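Biogenic amine-binding protein (Rhodnius prolixus, PDB 4GE1) binds biogenic amines such as serotonin and norepinephrine in the barrel of a salivary lipocalin, probably sequestering them from the host during blood feeding. Local coordinates at residues A[96-100]-A[186-192]; A[37-41]-A[63-67]; A[8-14]-A[111-117]; A[26-30]-A[167-171]. All coordinates share one frame. Numbering follows the deposited sequence.

Contact 1: A[96-100]-A[186-192]; sequences VEKDG and KLLKQSF
In this lipocalin the tight turn between barrel strands 88-96 and 102-115 packs against the end of the C-terminal helix 181-189. Residues 97-100 form a type I beta turn, closed by Gly100 N to Glu97 O at 2.8 Å. Gly100 has phi 96° and psi -9°. A CB there would strike Gln190 NE2 and jam against the carbonyl oxygen of Asp99, so only glycine fits well.

Along the second segment, Lys186 comes first. Its side chain is t, t and then p, p at chi3 and chi4, so it curls back and brings Lys186 NZ to 3.4 Å from Lys98 O, a weak hydrogen bond. Leu187 (m, t) lies nearest the turn in backbone terms, with its CA 6.6 Å from the CA of Gly100. Leu187 CD2 is 3.7 Å from Lys98 O and also 3.7 Å from Gly100 CA. Leu187 CD1 meets Val96 CG2 at 4.1 Å. Leu187 also touches Val59; Leu188 does not meet the turn and lies on Val59 and Leu47. Gln190 is the first residue to leave helical angles (-60/144). With chi1 and chi2 both t it reaches across, and Gln190 NE2 donates to Asp99 O at 2.8 Å. The Asp99 carboxylate pairs with Arg101. The extended chain then returns Phe192 (chi1 m) to the turn. Gly100 O lies at the edge of its ring, 3.4 Å from Phe192 CE1.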
loop_
_atom_site.group_PDB
_atom_site.type_symbol
_atom_site.label_atom_id
_atom_site.label_comp_id
_atom_site.label_asym_id
_atom_site.label_seq_id
_atom_site.Cartn_x
_atom_site.Cartn_y
_atom_site.Cartn_z
ATOM N N VAL A 96 -7.520 5.751 10.889
ATOM C CA VAL A 96 -8.880 5.891 11.397
ATOM C C VAL A 96 -9.380 4.691 12.205
ATOM O O VAL A 96 -8.886 3.572 12.070
ATOM C CB VAL A 96 -9.869 6.126 10.247
ATOM C CG1 VAL A 96 -9.450 7.343 9.436
ATOM C CG2 VAL A 96 -9.938 4.899 9.364
ATOM N N GLU A 97 -10.367 4.955 13.054
ATOM C CA GLU A 97 -11.135 3.908 13.712
ATOM C C GLU A 97 -11.995 3.178 12.686
ATOM O O GLU A 97 -12.167 3.644 11.553
ATOM C CB GLU A 97 -12.057 4.512 14.770
ATOM C CG GLU A 97 -11.355 5.321 15.850
ATOM C CD GLU A 97 -10.627 4.445 16.845
ATOM O OE1 GLU A 97 -10.671 3.204 16.692
ATOM O OE2 GLU A 97 -10.012 4.994 17.784
ATOM N N LYS A 98 -12.550 2.045 13.100
ATOM C CA LYS A 98 -13.402 1.236 12.239
ATOM C C LYS A 98 -14.521 2.065 11.623
ATOM O O LYS A 98 -14.909 1.828 10.480
ATOM C CB LYS A 98 -13.992 0.073 13.039
ATOM C CG LYS A 98 -14.727 -0.960 12.205
ATOM C CD LYS A 98 -14.833 -2.287 12.946
ATOM C CE LYS A 98 -16.276 -2.635 13.263
ATOM N NZ LYS A 98 -16.389 -4.000 13.846
ATOM N N ASP A 99 -15.035 3.033 12.381
ATOM C CA ASP A 99 -16.145 3.859 11.921
ATOM C C ASP A 99 -15.705 5.105 11.141
ATOM O O ASP A 99 -16.539 5.941 10.763
ATOM C CB ASP A 99 -17.042 4.268 13.097
ATOM C CG ASP A 99 -16.414 5.341 13.964
ATOM O OD1 ASP A 99 -15.171 5.412 14.015
ATOM O OD2 ASP A 99 -17.164 6.112 14.600
ATOM N N GLY A 100 -14.400 5.232 10.911
ATOM C CA GLY A 100 -13.865 6.332 10.126
ATOM C C GLY A 100 -13.359 7.531 10.915
ATOM O O GLY A 100 -12.745 8.431 10.340
ATOM N N LYS A 186 -17.395 -0.465 3.413
ATOM C CA LYS A 186 -18.085 0.617 4.096
ATOM C C LYS A 186 -17.303 1.941 4.099
ATOM O O LYS A 186 -17.858 2.999 3.797
ATOM C CB LYS A 186 -18.406 0.189 5.527
ATOM C CG LYS A 186 -19.329 1.120 6.278
ATOM C CD LYS A 186 -19.539 0.610 7.696
ATOM C CE LYS A 186 -18.227 0.625 8.471
ATOM N NZ LYS A 186 -17.732 2.007 8.685
ATOM N N LEU A 187 -16.020 1.893 4.453
ATOM C CA LEU A 187 -15.242 3.127 4.521
ATOM C C LEU A 187 -15.016 3.720 3.129
ATOM O O LEU A 187 -14.978 4.941 2.957
ATOM C CB LEU A 187 -13.915 2.911 5.268
ATOM C CG LEU A 187 -14.043 2.726 6.786
ATOM C CD1 LEU A 187 -12.696 2.521 7.437
ATOM C CD2 LEU A 187 -14.752 3.917 7.408
ATOM N N LEU A 188 -14.893 2.853 2.133
ATOM C CA LEU A 188 -14.694 3.314 0.769
ATOM C C LEU A 188 -15.872 4.170 0.303
ATOM O O LEU A 188 -15.690 5.155 -0.421
ATOM C CB LEU A 188 -14.497 2.129 -0.175
ATOM C CG LEU A 188 -14.083 2.488 -1.604
ATOM C CD1 LEU A 188 -12.574 2.673 -1.692
ATOM C CD2 LEU A 188 -14.544 1.410 -2.573
ATOM N N LYS A 189 -17.076 3.799 0.722
ATOM C CA LYS A 189 -18.273 4.522 0.297
ATOM C C LYS A 189 -18.608 5.700 1.224
ATOM O O LYS A 189 -19.272 6.651 0.818
ATOM C CB LYS A 189 -19.461 3.565 0.152
ATOM C CG LYS A 189 -20.684 4.200 -0.495
ATOM C CD LYS A 189 -21.497 3.185 -1.284
ATOM C CE LYS A 189 -21.994 2.051 -0.400
ATOM N NZ LYS A 189 -22.860 1.101 -1.156
ATOM N N GLN A 190 -18.121 5.635 2.459
ATOM C CA GLN A 190 -18.337 6.681 3.458
ATOM C C GLN A 190 -17.780 8.043 3.040
ATOM O O GLN A 190 -16.720 8.124 2.414
ATOM C CB GLN A 190 -17.687 6.260 4.776
ATOM C CG GLN A 190 -17.984 7.170 5.953
ATOM C CD GLN A 190 -17.942 6.414 7.265
ATOM O OE1 GLN A 190 -18.512 5.326 7.378
ATOM N NE2 GLN A 190 -17.252 6.973 8.257
ATOM N N SER A 191 -18.485 9.113 3.405
ATOM C CA SER A 191 -18.021 10.464 3.092
ATOM C C SER A 191 -17.008 10.983 4.114
ATOM O O SER A 191 -17.186 10.799 5.314
ATOM C CB SER A 191 -19.196 11.443 2.990
ATOM O OG SER A 191 -18.721 12.752 2.709
ATOM N N PHE A 192 -15.952 11.631 3.631
ATOM C CA PHE A 192 -14.969 12.279 4.501
ATOM C C PHE A 192 -14.722 13.698 4.017
ATOM O O PHE A 192 -13.721 13.961 3.350
ATOM C CB PHE A 192 -13.639 11.511 4.496
ATOM C CG PHE A 192 -13.722 10.142 5.098
ATOM C CD1 PHE A 192 -13.406 9.938 6.431
ATOM C CD2 PHE A 192 -14.097 9.051 4.329
ATOM C CE1 PHE A 192 -13.473 8.671 6.988
ATOM C CE2 PHE A 192 -14.169 7.783 4.883
ATOM C CZ PHE A 192 -13.862 7.596 6.212
#

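Contact 2: A[37-41]-A[63-67]; sequences EVGDK and YNPNA
Asn64, at the end of barrel strand 55-64, joins two neighbouring loops at one end of the lipocalin barrel. Residues 38-39 form a short 3-10 segment, with Asp40 N to Glu37 O at 2.8 Å and Lys41 N to Val38 O at 3.0 Å. Residues 65-67 take helical angles without the regular helical bonds. The CA of Lys41 lies 6.4 Å from that of Asn64, and the CA of Val38 7.0 Å from that of Asn66.

Asn64 has chi1 t and chi2 -85°. Asn64 ND2 donates to Val38 O at 2.9 Å and also hydrogen-bonds Asn42 OD1. Asn64 OD1 accepts from Ala67 N at 2.9 Å, an Asx motif. Val38 (chi1 p) sets CG2 3.4 Å from CB of Asn66, whose chi1 is t. Lys41 (m, then fully extended) runs away from 63-67, but its O lies 3.7 Å from Pro65 CD. A water donates to Lys41 O at 2.8 Å and accepts from Asn66 N at 3.2 Å. One amide side chain thus serves both loops, donating across the gap while accepting within its own turn.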
loop_
_atom_site.group_PDB
_atom_site.type_symbol
_atom_site.label_atom_id
_atom_site.label_comp_id
_atom_site.label_asym_id
_atom_site.label_seq_id
_atom_site.Cartn_x
_atom_site.Cartn_y
_atom_site.Cartn_z
ATOM N N GLU A 37 9.554 -6.270 14.547
ATOM C CA GLU A 37 8.892 -6.769 15.755
ATOM C C GLU A 37 7.515 -7.335 15.408
ATOM O O GLU A 37 6.872 -6.891 14.459
ATOM C CB GLU A 37 8.711 -5.660 16.794
ATOM C CG GLU A 37 9.981 -5.178 17.474
ATOM C CD GLU A 37 9.727 -3.934 18.301
ATOM O OE1 GLU A 37 8.550 -3.516 18.389
ATOM O OE2 GLU A 37 10.695 -3.378 18.862
ATOM N N VAL A 38 7.046 -8.288 16.209
ATOM C CA VAL A 38 5.806 -8.989 15.901
ATOM C C VAL A 38 4.608 -8.036 15.726
ATOM O O VAL A 38 3.690 -8.308 14.946
ATOM C CB VAL A 38 5.510 -10.089 16.946
ATOM C CG1 VAL A 38 5.359 -9.487 18.329
ATOM C CG2 VAL A 38 4.268 -10.886 16.530
ATOM N N GLY A 39 4.634 -6.914 16.440
ATOM C CA GLY A 39 3.607 -5.894 16.323
ATOM C C GLY A 39 3.500 -5.305 14.921
ATOM O O GLY A 39 2.446 -4.796 14.520
ATOM N N ASP A 40 4.591 -5.366 14.163
ATOM C CA ASP A 40 4.564 -4.861 12.792
ATOM C C ASP A 40 4.545 -5.980 11.764
ATOM O O ASP A 40 4.854 -5.760 10.594
ATOM C CB ASP A 40 5.738 -3.924 12.526
ATOM C CG ASP A 40 5.701 -2.690 13.396
ATOM O OD1 ASP A 40 4.636 -2.041 13.477
ATOM O OD2 ASP A 40 6.742 -2.376 14.011
ATOM N N LYS A 41 4.191 -7.182 12.207
ATOM C CA LYS A 41 3.969 -8.288 11.283
ATOM C C LYS A 41 2.467 -8.442 11.036
ATOM O O LYS A 41 1.751 -9.023 11.854
ATOM C CB LYS A 41 4.602 -9.573 11.828
ATOM C CG LYS A 41 6.131 -9.498 11.849
ATOM C CD LYS A 41 6.801 -10.781 12.313
ATOM C CE LYS A 41 8.313 -10.598 12.279
ATOM N NZ LYS A 41 9.059 -11.800 12.715
ATOM N N TYR A 63 -4.339 -6.342 9.704
ATOM C CA TYR A 63 -4.640 -7.288 10.766
ATOM C C TYR A 63 -3.366 -7.886 11.355
ATOM O O TYR A 63 -2.544 -8.451 10.626
ATOM C CB TYR A 63 -5.523 -8.415 10.243
ATOM C CG TYR A 63 -5.864 -9.423 11.311
ATOM C CD1 TYR A 63 -6.721 -9.086 12.347
ATOM C CD2 TYR A 63 -5.320 -10.703 11.292
ATOM C CE1 TYR A 63 -7.039 -9.991 13.331
ATOM C CE2 TYR A 63 -5.632 -11.624 12.282
ATOM C CZ TYR A 63 -6.495 -11.260 13.298
ATOM O OH TYR A 63 -6.826 -12.153 14.291
ATOM N N ASN A 64 -3.217 -7.758 12.671
ATOM C CA ASN A 64 -2.091 -8.365 13.394
ATOM C C ASN A 64 -2.519 -9.657 14.099
ATOM O O ASN A 64 -3.210 -9.609 15.111
ATOM C CB ASN A 64 -1.521 -7.383 14.418
ATOM C CG ASN A 64 -0.248 -7.906 15.086
ATOM O OD1 ASN A 64 -0.307 -8.653 16.062
ATOM N ND2 ASN A 64 0.902 -7.521 14.550
ATOM N N PRO A 65 -2.121 -10.815 13.555
ATOM C CA PRO A 65 -2.481 -12.119 14.127
ATOM C C PRO A 65 -2.004 -12.331 15.572
ATOM O O PRO A 65 -2.724 -12.951 16.359
ATOM C CB PRO A 65 -1.787 -13.112 13.192
ATOM C CG PRO A 65 -1.644 -12.371 11.900
ATOM C CD PRO A 65 -1.373 -10.955 12.295
ATOM N N ASN A 66 -0.820 -11.839 15.927
ATOM C CA ASN A 66 -0.334 -12.035 17.293
ATOM C C ASN A 66 -1.260 -11.388 18.321
ATOM O O ASN A 66 -1.529 -11.965 19.370
ATOM C CB ASN A 66 1.109 -11.532 17.471
ATOM C CG ASN A 66 1.595 -11.668 18.905
ATOM O OD1 ASN A 66 1.810 -12.777 19.393
ATOM N ND2 ASN A 66 1.763 -10.537 19.590
ATOM N N ALA A 67 -1.753 -10.194 18.005
ATOM C CA ALA A 67 -2.646 -9.472 18.906
ATOM C C ALA A 67 -4.116 -9.677 18.522
ATOM O O ALA A 67 -5.024 -9.320 19.273
ATOM C CB ALA A 67 -2.299 -7.991 18.923
HETATM O O HOH W 1 1.536 -10.646 14.142
#

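Contact 3: A[8-14]-A[111-117]; sequences VDTVKDF and SYIDTDY
An extended N-terminal segment crosses the end of barrel strand 102-115, near the indole ligand in this lipocalin. The one hydrogen bond between the two segments is Val11 N to Tyr112 O, 2.8 Å. CA atoms of Thr10 and Ile113 are 4.4 Å apart, those of Val11 and Asp114 5.4 Å. Ile113 has phi/psi -71/-38 and, with Asp114, faces Val122 in a classic beta bulge. Past it the strand is very extended, and Tyr117 N to Thr115 OG1 (3.0 Å) makes an ST turn; Thr115 OG1 also hydrogen-bonds Tyr120 O.

Val8 (m) CG2 and Thr10 (p) CG2 both pack on Ser111 CB, roughly at right angles, at 3.4 and 3.5 Å. Val8 CG2 also meets Ile113 CG1 at 4.1 Å. Val11 (t) presses CG2 into the bulged backbone, 3.7 Å from Ile113 C and 3.4 Å from Asp114 CA. Asp13 (55/63) turns the chain, and Phe14 (t) fills the space between Tyr112, Thr115 and Tyr117. Phe14 CZ is 4.1 Å from Tyr112 CD1. These rings are near parallel (19°) but slid apart, centroids 5.8 Å. Thr115 CG2 sits at the Phe14 ring edge, 4.1 Å from CE1. Tyr117 (m) folds back, with OH 3.6 Å from Phe14 CA and hydrogen-bonded to Asn15 N.

Tyr112 touches tryptamine, and its OH hydrogen-bonds Gln139 NE2. The contact is mainly apolar; segment 8-14 has further backbone hydrogen bonds elsewhere, Val11 with Gly87 and Phe14 with Asn85.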
loop_
_atom_site.group_PDB
_atom_site.type_symbol
_atom_site.label_atom_id
_atom_site.label_comp_id
_atom_site.label_asym_id
_atom_site.label_seq_id
_atom_site.Cartn_x
_atom_site.Cartn_y
_atom_site.Cartn_z
ATOM N N VAL A 8 13.117 7.000 -5.719
ATOM C CA VAL A 8 13.259 5.791 -6.521
ATOM C C VAL A 8 12.609 5.984 -7.886
ATOM O O VAL A 8 11.612 6.701 -8.013
ATOM C CB VAL A 8 12.644 4.545 -5.820
ATOM C CG1 VAL A 8 13.052 4.489 -4.353
ATOM C CG2 VAL A 8 11.139 4.543 -5.945
ATOM N N ASP A 9 13.188 5.354 -8.906
ATOM C CA ASP A 9 12.617 5.377 -10.247
ATOM C C ASP A 9 11.300 4.610 -10.241
ATOM O O ASP A 9 11.164 3.620 -9.522
ATOM C CB ASP A 9 13.578 4.762 -11.263
ATOM C CG ASP A 9 14.915 5.485 -11.316
ATOM O OD1 ASP A 9 15.012 6.612 -10.782
ATOM O OD2 ASP A 9 15.868 4.926 -11.900
ATOM N N THR A 10 10.348 5.070 -11.051
ATOM C CA THR A 10 8.972 4.578 -11.025
ATOM C C THR A 10 8.486 4.186 -12.420
ATOM O O THR A 10 9.139 4.487 -13.417
ATOM C CB THR A 10 8.017 5.662 -10.503
ATOM O OG1 THR A 10 8.161 6.838 -11.310
ATOM C CG2 THR A 10 8.341 6.018 -9.069
ATOM N N VAL A 11 7.325 3.534 -12.473
ATOM C CA VAL A 11 6.745 3.055 -13.725
ATOM C C VAL A 11 6.410 4.205 -14.664
ATOM O O VAL A 11 5.767 5.173 -14.263
ATOM C CB VAL A 11 5.435 2.270 -13.482
ATOM C CG1 VAL A 11 4.997 1.572 -14.753
ATOM C CG2 VAL A 11 5.602 1.271 -12.357
ATOM N N LYS A 12 6.841 4.089 -15.915
ATOM C CA LYS A 12 6.503 5.076 -16.934
ATOM C C LYS A 12 5.144 4.761 -17.540
ATOM O O LYS A 12 4.762 3.598 -17.655
ATOM C CB LYS A 12 7.560 5.098 -18.036
ATOM C CG LYS A 12 8.312 6.412 -18.147
ATOM C CD LYS A 12 8.857 6.621 -19.552
ATOM C CE LYS A 12 9.800 5.501 -19.966
ATOM N NZ LYS A 12 10.402 5.757 -21.306
ATOM N N ASP A 13 4.416 5.801 -17.933
ATOM C CA ASP A 13 3.089 5.627 -18.522
ATOM C C ASP A 13 2.168 4.821 -17.597
ATOM O O ASP A 13 1.711 3.730 -17.941
ATOM C CB ASP A 13 3.197 4.972 -19.900
ATOM C CG ASP A 13 4.245 5.641 -20.782
ATOM O OD1 ASP A 13 3.919 6.652 -21.445
ATOM O OD2 ASP A 13 5.394 5.152 -20.806
ATOM N N PHE A 14 1.905 5.381 -16.422
ATOM C CA PHE A 14 1.072 4.739 -15.410
ATOM C C PHE A 14 -0.400 4.812 -15.807
ATOM O O PHE A 14 -0.959 5.902 -15.956
ATOM C CB PHE A 14 1.297 5.434 -14.065
ATOM C CG PHE A 14 0.886 4.619 -12.865
ATOM C CD1 PHE A 14 1.444 3.372 -12.625
ATOM C CD2 PHE A 14 -0.023 5.122 -11.955
ATOM C CE1 PHE A 14 1.081 2.629 -11.504
ATOM C CE2 PHE A 14 -0.390 4.386 -10.826
ATOM C CZ PHE A 14 0.164 3.138 -10.604
ATOM N N SER A 111 5.743 5.676 -4.546
ATOM C CA SER A 111 6.468 5.451 -5.795
ATOM C C SER A 111 6.337 4.013 -6.262
ATOM O O SER A 111 6.922 3.109 -5.666
ATOM C CB SER A 111 7.958 5.789 -5.629
ATOM O OG SER A 111 8.137 6.975 -4.880
ATOM N N TYR A 112 5.574 3.797 -7.325
ATOM C CA TYR A 112 5.467 2.461 -7.896
ATOM C C TYR A 112 6.664 2.133 -8.784
ATOM O O TYR A 112 6.878 2.736 -9.839
ATOM C CB TYR A 112 4.117 2.232 -8.597
ATOM C CG TYR A 112 3.042 1.851 -7.603
ATOM C CD1 TYR A 112 2.189 2.809 -7.074
ATOM C CD2 TYR A 112 2.922 0.543 -7.147
ATOM C CE1 TYR A 112 1.217 2.470 -6.142
ATOM C CE2 TYR A 112 1.953 0.191 -6.209
ATOM C CZ TYR A 112 1.102 1.161 -5.713
ATOM O OH TYR A 112 0.145 0.836 -4.776
ATOM N N ILE A 113 7.450 1.178 -8.305
ATOM C CA ILE A 113 8.643 0.704 -8.978
ATOM C C ILE A 113 8.293 -0.113 -10.219
ATOM O O ILE A 113 8.972 -0.012 -11.249
ATOM C CB ILE A 113 9.473 -0.147 -8.005
ATOM C CG1 ILE A 113 9.963 0.721 -6.848
ATOM C CG2 ILE A 113 10.628 -0.817 -8.721
ATOM C CD1 ILE A 113 10.611 -0.061 -5.728
ATOM N N ASP A 114 7.226 -0.907 -10.116
ATOM C CA ASP A 114 6.767 -1.755 -11.216
ATOM C C ASP A 114 5.377 -2.344 -10.936
ATOM O O ASP A 114 4.961 -2.460 -9.780
ATOM C CB ASP A 114 7.767 -2.885 -11.472
ATOM C CG ASP A 114 7.487 -3.638 -12.763
ATOM O OD1 ASP A 114 6.924 -3.035 -13.703
ATOM O OD2 ASP A 114 7.840 -4.834 -12.844
ATOM N N THR A 115 4.670 -2.717 -12.001
ATOM C CA THR A 115 3.375 -3.386 -11.882
ATOM C C THR A 115 2.893 -3.879 -13.240
ATOM O O THR A 115 3.186 -3.270 -14.270
ATOM C CB THR A 115 2.297 -2.454 -11.311
ATOM O OG1 THR A 115 1.076 -3.184 -11.137
ATOM C CG2 THR A 115 2.051 -1.284 -12.259
ATOM N N ASP A 116 2.157 -4.985 -13.245
ATOM C CA ASP A 116 1.533 -5.462 -14.472
ATOM C C ASP A 116 0.025 -5.257 -14.379
ATOM O O ASP A 116 -0.737 -5.750 -15.215
ATOM C CB ASP A 116 1.877 -6.930 -14.734
ATOM C CG ASP A 116 1.221 -7.873 -13.742
ATOM O OD1 ASP A 116 0.667 -7.393 -12.727
ATOM O OD2 ASP A 116 1.272 -9.100 -13.976
ATOM N N TYR A 117 -0.392 -4.530 -13.345
ATOM C CA TYR A 117 -1.788 -4.120 -13.168
ATOM C C TYR A 117 -2.734 -5.230 -12.684
ATOM O O TYR A 117 -3.540 -5.011 -11.771
ATOM C CB TYR A 117 -2.327 -3.455 -14.445
ATOM C CG TYR A 117 -1.541 -2.224 -14.847
ATOM C CD1 TYR A 117 -1.843 -0.979 -14.309
ATOM C CD2 TYR A 117 -0.482 -2.310 -15.750
ATOM C CE1 TYR A 117 -1.122 0.148 -14.664
ATOM C CE2 TYR A 117 0.251 -1.188 -16.107
ATOM C CZ TYR A 117 -0.075 0.038 -15.560
ATOM O OH TYR A 117 0.640 1.160 -15.902
#

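Contact 4: A[26-30]-A[167-171]; sequences ITHYK and LFDAT
Strand 23-31 of the lipocalin barrel carries Ile26, which touches the bound tryptamine, and here it also pairs with the short outer strand 168-169. The pairing is antiparallel, with segment directions 150° apart. Tyr29 and Phe168 form a hydrogen-bonded pair: Tyr29 N to Phe168 O and Phe168 N to Tyr29 O, both 3.0 Å. His28 and Asp169 form the next, non-hydrogen-bonded pair, with CA atoms 4.6 Å apart. Ala170 N also donates to Thr27 O at 2.8 Å. Thr27 (-93/-36) and His28 both face Val138, a classic beta bulge.

Tyr29 (p) and Phe168 (t) share a face of the sheet. The edge of Phe168 points at the face of Tyr29, an offset edge-to-face pair with centroids 5.5 Å apart and planes at 76°; Phe168 CD2 is 3.8 Å from Tyr29 CZ. His28 (m) lies on the other face, its CB 3.8 Å from Leu167 CD1. His28 ND1 and Thr27 OG1 are hydrogen-bonded at 2.9 Å. Leu167 (m, t) also sets CD2 3.8 Å from Lys30 CB. Asp169 OD1 accepts from Thr171 N at 2.9 Å, an Asx turn, and also from Thr171 OG1 at 2.8 Å.

Strand 23-31 also pairs with strands 43-50 and 130-140, so 168-169 joins it as a third partner. Tyr29 OH reaches Asp40 O and Asn42 N in the loop before 43-50.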
loop_
_atom_site.group_PDB
_atom_site.type_symbol
_atom_site.label_atom_id
_atom_site.label_comp_id
_atom_site.label_asym_id
_atom_site.label_seq_id
_atom_site.Cartn_x
_atom_site.Cartn_y
_atom_site.Cartn_z
ATOM N N ILE A 26 -0.927 -7.267 0.458
ATOM C CA ILE A 26 0.492 -7.034 0.711
ATOM C C ILE A 26 1.133 -8.336 1.168
ATOM O O ILE A 26 0.885 -8.810 2.276
ATOM C CB ILE A 26 0.708 -5.919 1.739
ATOM C CG1 ILE A 26 -0.056 -4.664 1.293
ATOM C CG2 ILE A 26 2.196 -5.613 1.884
ATOM C CD1 ILE A 26 0.356 -3.405 2.000
ATOM N N THR A 27 1.938 -8.924 0.291
ATOM C CA THR A 27 2.466 -10.261 0.528
ATOM C C THR A 27 3.838 -10.267 1.209
ATOM O O THR A 27 4.131 -11.145 2.016
ATOM C CB THR A 27 2.540 -11.058 -0.785
ATOM O OG1 THR A 27 3.287 -10.312 -1.757
ATOM C CG2 THR A 27 1.138 -11.316 -1.317
ATOM N N HIS A 28 4.673 -9.294 0.866
ATOM C CA HIS A 28 6.037 -9.212 1.384
ATOM C C HIS A 28 6.372 -7.751 1.599
ATOM O O HIS A 28 5.891 -6.886 0.861
ATOM C CB HIS A 28 7.041 -9.768 0.374
ATOM C CG HIS A 28 6.796 -11.191 -0.021
ATOM N ND1 HIS A 28 5.743 -11.570 -0.821
ATOM C CD2 HIS A 28 7.484 -12.322 0.260
ATOM C CE1 HIS A 28 5.786 -12.877 -1.012
ATOM N NE2 HIS A 28 6.831 -13.357 -0.364
ATOM N N TYR A 29 7.217 -7.465 2.583
ATOM C CA TYR A 29 7.605 -6.081 2.815
ATOM C C TYR A 29 8.729 -5.869 3.816
ATOM O O TYR A 29 8.903 -6.640 4.763
ATOM C CB TYR A 29 6.390 -5.250 3.230
ATOM C CG TYR A 29 5.782 -5.618 4.562
ATOM C CD1 TYR A 29 6.264 -5.077 5.747
ATOM C CD2 TYR A 29 4.689 -6.478 4.632
ATOM C CE1 TYR A 29 5.677 -5.393 6.969
ATOM C CE2 TYR A 29 4.096 -6.794 5.843
ATOM C CZ TYR A 29 4.589 -6.256 7.009
ATOM O OH TYR A 29 3.985 -6.596 8.212
ATOM N N LYS A 30 9.485 -4.804 3.587
ATOM C CA LYS A 30 10.469 -4.334 4.545
ATOM C C LYS A 30 10.014 -2.990 5.077
ATOM O O LYS A 30 9.805 -2.044 4.315
ATOM C CB LYS A 30 11.842 -4.179 3.902
ATOM C CG LYS A 30 12.858 -3.488 4.821
ATOM C CD LYS A 30 14.235 -3.446 4.194
ATOM C CE LYS A 30 15.253 -2.792 5.121
ATOM N NZ LYS A 30 16.464 -2.387 4.364
ATOM N N LEU A 167 12.846 -9.560 2.478
ATOM C CA LEU A 167 11.672 -8.947 3.092
ATOM C C LEU A 167 11.014 -9.910 4.064
ATOM O O LEU A 167 11.229 -11.123 3.999
ATOM C CB LEU A 167 10.649 -8.514 2.031
ATOM C CG LEU A 167 11.168 -7.833 0.765
ATOM C CD1 LEU A 167 10.008 -7.361 -0.076
ATOM C CD2 LEU A 167 12.079 -6.674 1.103
ATOM N N PHE A 168 10.210 -9.371 4.971
ATOM C CA PHE A 168 9.299 -10.210 5.738
ATOM C C PHE A 168 8.232 -10.796 4.811
ATOM O O PHE A 168 7.544 -10.068 4.097
ATOM C CB PHE A 168 8.637 -9.423 6.870
ATOM C CG PHE A 168 7.477 -10.148 7.504
ATOM C CD1 PHE A 168 7.679 -11.331 8.201
ATOM C CD2 PHE A 168 6.192 -9.652 7.403
ATOM C CE1 PHE A 168 6.609 -12.015 8.778
ATOM C CE2 PHE A 168 5.119 -10.326 7.977
ATOM C CZ PHE A 168 5.334 -11.512 8.672
ATOM N N ASP A 169 8.100 -12.120 4.831
ATOM C CA ASP A 169 7.113 -12.822 4.017
ATOM C C ASP A 169 5.822 -12.981 4.811
ATOM O O ASP A 169 5.708 -13.866 5.666
ATOM C CB ASP A 169 7.673 -14.180 3.584
ATOM C CG ASP A 169 6.655 -15.045 2.861
ATOM O OD1 ASP A 169 5.555 -14.558 2.516
ATOM O OD2 ASP A 169 6.969 -16.231 2.624
ATOM N N ALA A 170 4.853 -12.118 4.525
ATOM C CA ALA A 170 3.606 -12.089 5.279
ATOM C C ALA A 170 2.785 -13.346 5.042
ATOM O O ALA A 170 1.916 -13.684 5.845
ATOM C CB ALA A 170 2.798 -10.842 4.940
ATOM N N THR A 171 3.077 -14.051 3.952
ATOM C CA THR A 171 2.405 -15.318 3.665
ATOM C C THR A 171 2.900 -16.438 4.590
ATOM O O THR A 171 2.558 -17.605 4.400
ATOM C CB THR A 171 2.547 -15.751 2.170
ATOM O OG1 THR A 171 3.709 -16.578 2.003
ATOM C CG2 THR A 171 2.630 -14.531 1.239
#

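How the contacts relate
Contacts 2 and 4 are neighbours, with centres about 12 Å apart. They touch directly: Tyr29 OH lies 2.7 Å from Asp40 O, a probable hydrogen bond, and Lys41 CD packs 3.7 Å from Phe168 CE1. Contacts 1 and 3 lie on opposite sides of the chain's centre, centres about 28 Å apart; contact 3 is likewise opposite contact 2, at about 29 Å. Contacts 3 and 4 approach the tryptamine from different strands. The side chains of Tyr112 and Ile26 are each about 4 Å from the bound ligand. Nearest atoms of these two contacts are about 8 Å apart. Contacts 1 and 2 are more remote: the side chains of Val96 and Asp40 are about 10 Å and about 11 Å from the ligand.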